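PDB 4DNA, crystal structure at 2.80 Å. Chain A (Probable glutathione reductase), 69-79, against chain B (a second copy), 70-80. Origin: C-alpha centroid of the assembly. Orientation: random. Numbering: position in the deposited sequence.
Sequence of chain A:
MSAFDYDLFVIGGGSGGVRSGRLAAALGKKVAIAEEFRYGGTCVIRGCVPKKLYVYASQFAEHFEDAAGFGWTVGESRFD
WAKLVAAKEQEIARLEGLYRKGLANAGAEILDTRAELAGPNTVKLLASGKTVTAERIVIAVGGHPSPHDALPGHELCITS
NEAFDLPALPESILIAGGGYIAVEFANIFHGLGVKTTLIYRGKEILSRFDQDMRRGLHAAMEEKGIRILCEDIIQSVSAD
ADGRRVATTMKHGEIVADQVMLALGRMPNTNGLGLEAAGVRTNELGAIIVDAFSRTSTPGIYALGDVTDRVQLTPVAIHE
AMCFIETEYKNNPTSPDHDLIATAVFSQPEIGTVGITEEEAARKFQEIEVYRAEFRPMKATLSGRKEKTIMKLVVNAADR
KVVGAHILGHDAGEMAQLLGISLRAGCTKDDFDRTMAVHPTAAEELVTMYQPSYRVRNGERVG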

# COMPACT_ATOMS: atom_id res chain seq x y z
N GLY A 69 -13.60 17.08 -7.40
CA GLY A 69 -14.32 16.10 -8.20
C GLY A 69 -15.18 15.17 -7.38
O GLY A 69 -15.92 14.37 -7.94
N PHE A 70 -15.08 15.28 -6.06
CA PHE A 70 -15.89 14.48 -5.14
C PHE A 70 -16.97 15.27 -4.40
O PHE A 70 -17.47 14.81 -3.37
CB PHE A 70 -14.98 13.76 -4.14
CG PHE A 70 -14.25 12.59 -4.73
CD1 PHE A 70 -13.06 12.78 -5.44
CD2 PHE A 70 -14.74 11.30 -4.60
CE1 PHE A 70 -12.38 11.71 -5.99
CE2 PHE A 70 -14.07 10.23 -5.14
CZ PHE A 70 -12.88 10.43 -5.84
N GLY A 71 -17.34 16.44 -4.91
CA GLY A 71 -18.44 17.22 -4.35
C GLY A 71 -18.05 18.16 -3.22
O GLY A 71 -18.91 18.74 -2.55
N TRP A 72 -16.73 18.28 -3.01
CA TRP A 72 -16.18 19.25 -2.07
C TRP A 72 -15.83 20.53 -2.76
O TRP A 72 -15.42 20.53 -3.92
CB TRP A 72 -14.93 18.70 -1.41
CG TRP A 72 -15.16 17.66 -0.34
CD1 TRP A 72 -15.19 16.27 -0.50
CD2 TRP A 72 -15.37 17.87 1.10
NE1 TRP A 72 -15.40 15.65 0.69
CE2 TRP A 72 -15.53 16.54 1.70
CE3 TRP A 72 -15.45 18.99 1.93
CZ2 TRP A 72 -15.75 16.37 3.06
CZ3 TRP A 72 -15.68 18.79 3.30
CH2 TRP A 72 -15.83 17.52 3.85
N THR A 73 -16.01 21.64 -2.05
CA THR A 73 -15.51 22.93 -2.46
C THR A 73 -14.66 23.37 -1.28
O THR A 73 -15.19 23.63 -0.19
CB THR A 73 -16.65 23.94 -2.70
OG1 THR A 73 -17.80 23.24 -3.19
CG2 THR A 73 -16.26 25.00 -3.72
N VAL A 74 -13.35 23.41 -1.48
CA VAL A 74 -12.45 23.86 -0.44
C VAL A 74 -12.03 25.30 -0.73
O VAL A 74 -11.60 25.60 -1.85
CB VAL A 74 -11.18 23.01 -0.34
CG1 VAL A 74 -10.67 23.03 1.09
CG2 VAL A 74 -11.42 21.58 -0.80
N GLY A 75 -12.18 26.18 0.26
CA GLY A 75 -11.73 27.58 0.15
C GLY A 75 -10.22 27.59 0.11
O GLY A 75 -9.58 26.62 0.55
N GLU A 76 -9.63 28.65 -0.43
CA GLU A 76 -8.17 28.66 -0.64
C GLU A 76 -7.41 28.36 0.65
O GLU A 76 -7.85 28.69 1.75
CB GLU A 76 -7.68 29.95 -1.31
CG GLU A 76 -7.30 29.79 -2.79
CD GLU A 76 -8.48 29.52 -3.74
OE1 GLU A 76 -9.29 30.45 -4.00
OE2 GLU A 76 -8.59 28.38 -4.25
N SER A 77 -6.29 27.69 0.49
CA SER A 77 -5.51 27.24 1.62
C SER A 77 -4.12 27.79 1.46
O SER A 77 -3.66 28.01 0.34
CB SER A 77 -5.48 25.72 1.64
OG SER A 77 -5.42 25.24 0.30
N ARG A 78 -3.44 28.01 2.57
CA ARG A 78 -2.15 28.66 2.55
C ARG A 78 -1.15 27.88 3.37
O ARG A 78 -1.46 27.44 4.48
CB ARG A 78 -2.28 30.10 3.07
CG ARG A 78 -1.12 30.54 3.96
CD ARG A 78 -1.29 31.97 4.45
NE ARG A 78 -0.99 32.06 5.88
CZ ARG A 78 -1.90 31.99 6.85
NH1 ARG A 78 -3.19 31.84 6.56
NH2 ARG A 78 -1.52 32.08 8.12
N PHE A 79 0.05 27.73 2.81
CA PHE A 79 1.12 26.99 3.46
C PHE A 79 2.11 27.87 4.23
O PHE A 79 2.61 28.86 3.71
CB PHE A 79 1.86 26.14 2.43
CG PHE A 79 3.06 25.44 2.99
CD1 PHE A 79 2.91 24.30 3.77
CD2 PHE A 79 4.35 25.92 2.73
CE1 PHE A 79 4.02 23.65 4.29
CE2 PHE A 79 5.46 25.27 3.25
CZ PHE A 79 5.29 24.14 4.02
N PHE B 70 0.92 20.03 9.29
CA PHE B 70 2.07 20.16 8.40
C PHE B 70 2.27 21.57 7.91
O PHE B 70 3.05 21.79 7.00
CB PHE B 70 1.97 19.20 7.24
CG PHE B 70 2.09 17.76 7.66
CD1 PHE B 70 1.02 17.12 8.30
CD2 PHE B 70 3.26 17.05 7.42
CE1 PHE B 70 1.13 15.79 8.70
CE2 PHE B 70 3.38 15.72 7.82
CZ PHE B 70 2.32 15.09 8.46
N GLY B 71 1.56 22.51 8.53
CA GLY B 71 1.75 23.93 8.24
C GLY B 71 0.75 24.55 7.29
O GLY B 71 0.90 25.70 6.90
N TRP B 72 -0.26 23.78 6.89
CA TRP B 72 -1.30 24.34 6.05
C TRP B 72 -2.39 24.92 6.89
O TRP B 72 -2.82 24.31 7.87
CB TRP B 72 -1.90 23.28 5.16
CG TRP B 72 -1.05 22.80 4.02
CD1 TRP B 72 -0.17 21.71 4.01
CD2 TRP B 72 -1.00 23.34 2.65
NE1 TRP B 72 0.40 21.55 2.78
CE2 TRP B 72 -0.05 22.50 1.91
CE3 TRP B 72 -1.62 24.39 1.98
CZ2 TRP B 72 0.26 22.73 0.58
CZ3 TRP B 72 -1.30 24.62 0.63
CH2 TRP B 72 -0.39 23.80 -0.05
N THR B 73 -2.84 26.11 6.53
CA THR B 73 -4.08 26.63 7.05
C THR B 73 -5.06 26.45 5.92
O THR B 73 -4.84 26.95 4.82
CB THR B 73 -3.97 28.11 7.46
OG1 THR B 73 -3.18 28.20 8.65
CG2 THR B 73 -5.34 28.68 7.76
N VAL B 74 -6.11 25.69 6.19
CA VAL B 74 -7.07 25.36 5.16
C VAL B 74 -8.32 26.21 5.27
O VAL B 74 -8.88 26.38 6.36
CB VAL B 74 -7.48 23.89 5.26
CG1 VAL B 74 -8.13 23.47 3.95
CG2 VAL B 74 -6.28 23.02 5.60
N GLY B 75 -8.76 26.73 4.12
CA GLY B 75 -10.04 27.45 4.03
C GLY B 75 -11.24 26.60 4.43
O GLY B 75 -11.12 25.38 4.56
N GLU B 76 -12.39 27.23 4.63
CA GLU B 76 -13.61 26.50 4.94
C GLU B 76 -13.92 25.53 3.79
O GLU B 76 -13.63 25.82 2.62
CB GLU B 76 -14.77 27.46 5.16
CG GLU B 76 -16.00 26.82 5.82
CD GLU B 76 -16.02 26.95 7.34
OE1 GLU B 76 -15.39 27.89 7.89
OE2 GLU B 76 -16.70 26.12 8.00
N SER B 77 -14.51 24.39 4.12
CA SER B 77 -14.81 23.39 3.11
C SER B 77 -16.26 23.01 3.19
O SER B 77 -16.78 22.82 4.28
CB SER B 77 -13.96 22.16 3.33
OG SER B 77 -12.74 22.52 3.94
N ARG B 78 -16.91 22.92 2.04
CA ARG B 78 -18.30 22.50 2.01
C ARG B 78 -18.41 21.22 1.24
O ARG B 78 -17.74 21.05 0.22
CB ARG B 78 -19.18 23.56 1.35
CG ARG B 78 -19.75 24.57 2.33
CD ARG B 78 -20.79 25.43 1.65
NE ARG B 78 -20.94 26.71 2.34
CZ ARG B 78 -21.95 27.56 2.15
NH1 ARG B 78 -22.92 27.28 1.29
NH2 ARG B 78 -22.00 28.71 2.82
N PHE B 79 -19.25 20.31 1.72
CA PHE B 79 -19.53 19.09 0.99
C PHE B 79 -20.94 19.13 0.40
O PHE B 79 -21.92 19.38 1.10
CB PHE B 79 -19.32 17.86 1.87
CG PHE B 79 -19.76 16.56 1.23
CD1 PHE B 79 -19.08 16.03 0.14
CD2 PHE B 79 -20.87 15.88 1.72
CE1 PHE B 79 -19.50 14.85 -0.45
CE2 PHE B 79 -21.28 14.69 1.14
CZ PHE B 79 -20.60 14.17 0.05
N ASP B 80 -21.04 18.88 -0.91
CA ASP B 80 -22.32 18.81 -1.59
C ASP B 80 -22.67 17.38 -2.01
O ASP B 80 -22.26 16.91 -3.07
CB ASP B 80 -22.31 19.73 -2.80
CG ASP B 80 -23.71 20.02 -3.32
OD1 ASP B 80 -24.66 19.26 -3.00
OD2 ASP B 80 -23.86 21.02 -4.04

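Two copies of the same segment pair as antiparallel β-strands across a near-twofold interface, with backbone hydrogen bonds setting the register and a tryptophan–phenylalanine pair closing each end.

The axes of strand 72-74 of chain A and strand 77-79 of chain B run at 171° and come within 4.7 Å. The register mates Trp A72 with Phe B79 and Phe A79 with Trp B72, and the two glycines Gly A75 and Gly B75 meet at the center, CA to CA 4.2 Å. Thr A73 and Arg B78 form a closed two-bond ring: Thr A73 N donates to Arg B78 O and Arg B78 N to Thr A73 O, both at 2.9 Å. The twofold-related ring has Arg A78 N to Thr B73 O at 2.9 Å and Thr B73 N to Arg A78 O at 2.8 Å. Asp B80 N to Gly A71 O (2.7 Å) and Gly A75 N to Glu B76 O (2.8 Å) extend the ladder.

Alternation then sorts the side chains. The threonines and arginines share an exposed face, while Trp A72, Phe A79, Trp B72 and Phe B79, with Val A74 and Ser B77, occupy the other. There each phenylalanine lays its CB over the partner indole: Phe B79 CB and Phe A79 CB each sit 3.8 Å from the six-membered ring centroid of Trp A72 and Trp B72, respectively, CH-π contacts nearly along the ring normal. The phenyl rings reach on toward the five-membered rings, edge-to-face for Phe A79 on Trp B72. Both indole NE1 atoms are satisfied elsewhere in the structure. Between these aromatic pairs, Val A74 CG1 meets Val B74 CG1 at 3.9 Å, a small apolar bridge.

Glycine permits the close backbone fit. An ideal CB on Gly B75 would lie 2.5 Å from Gly A75 C, and one on Gly A71 2.9 Å from Asp B80 O; positive phi at Gly A71 and Gly B71 independently favors glycine.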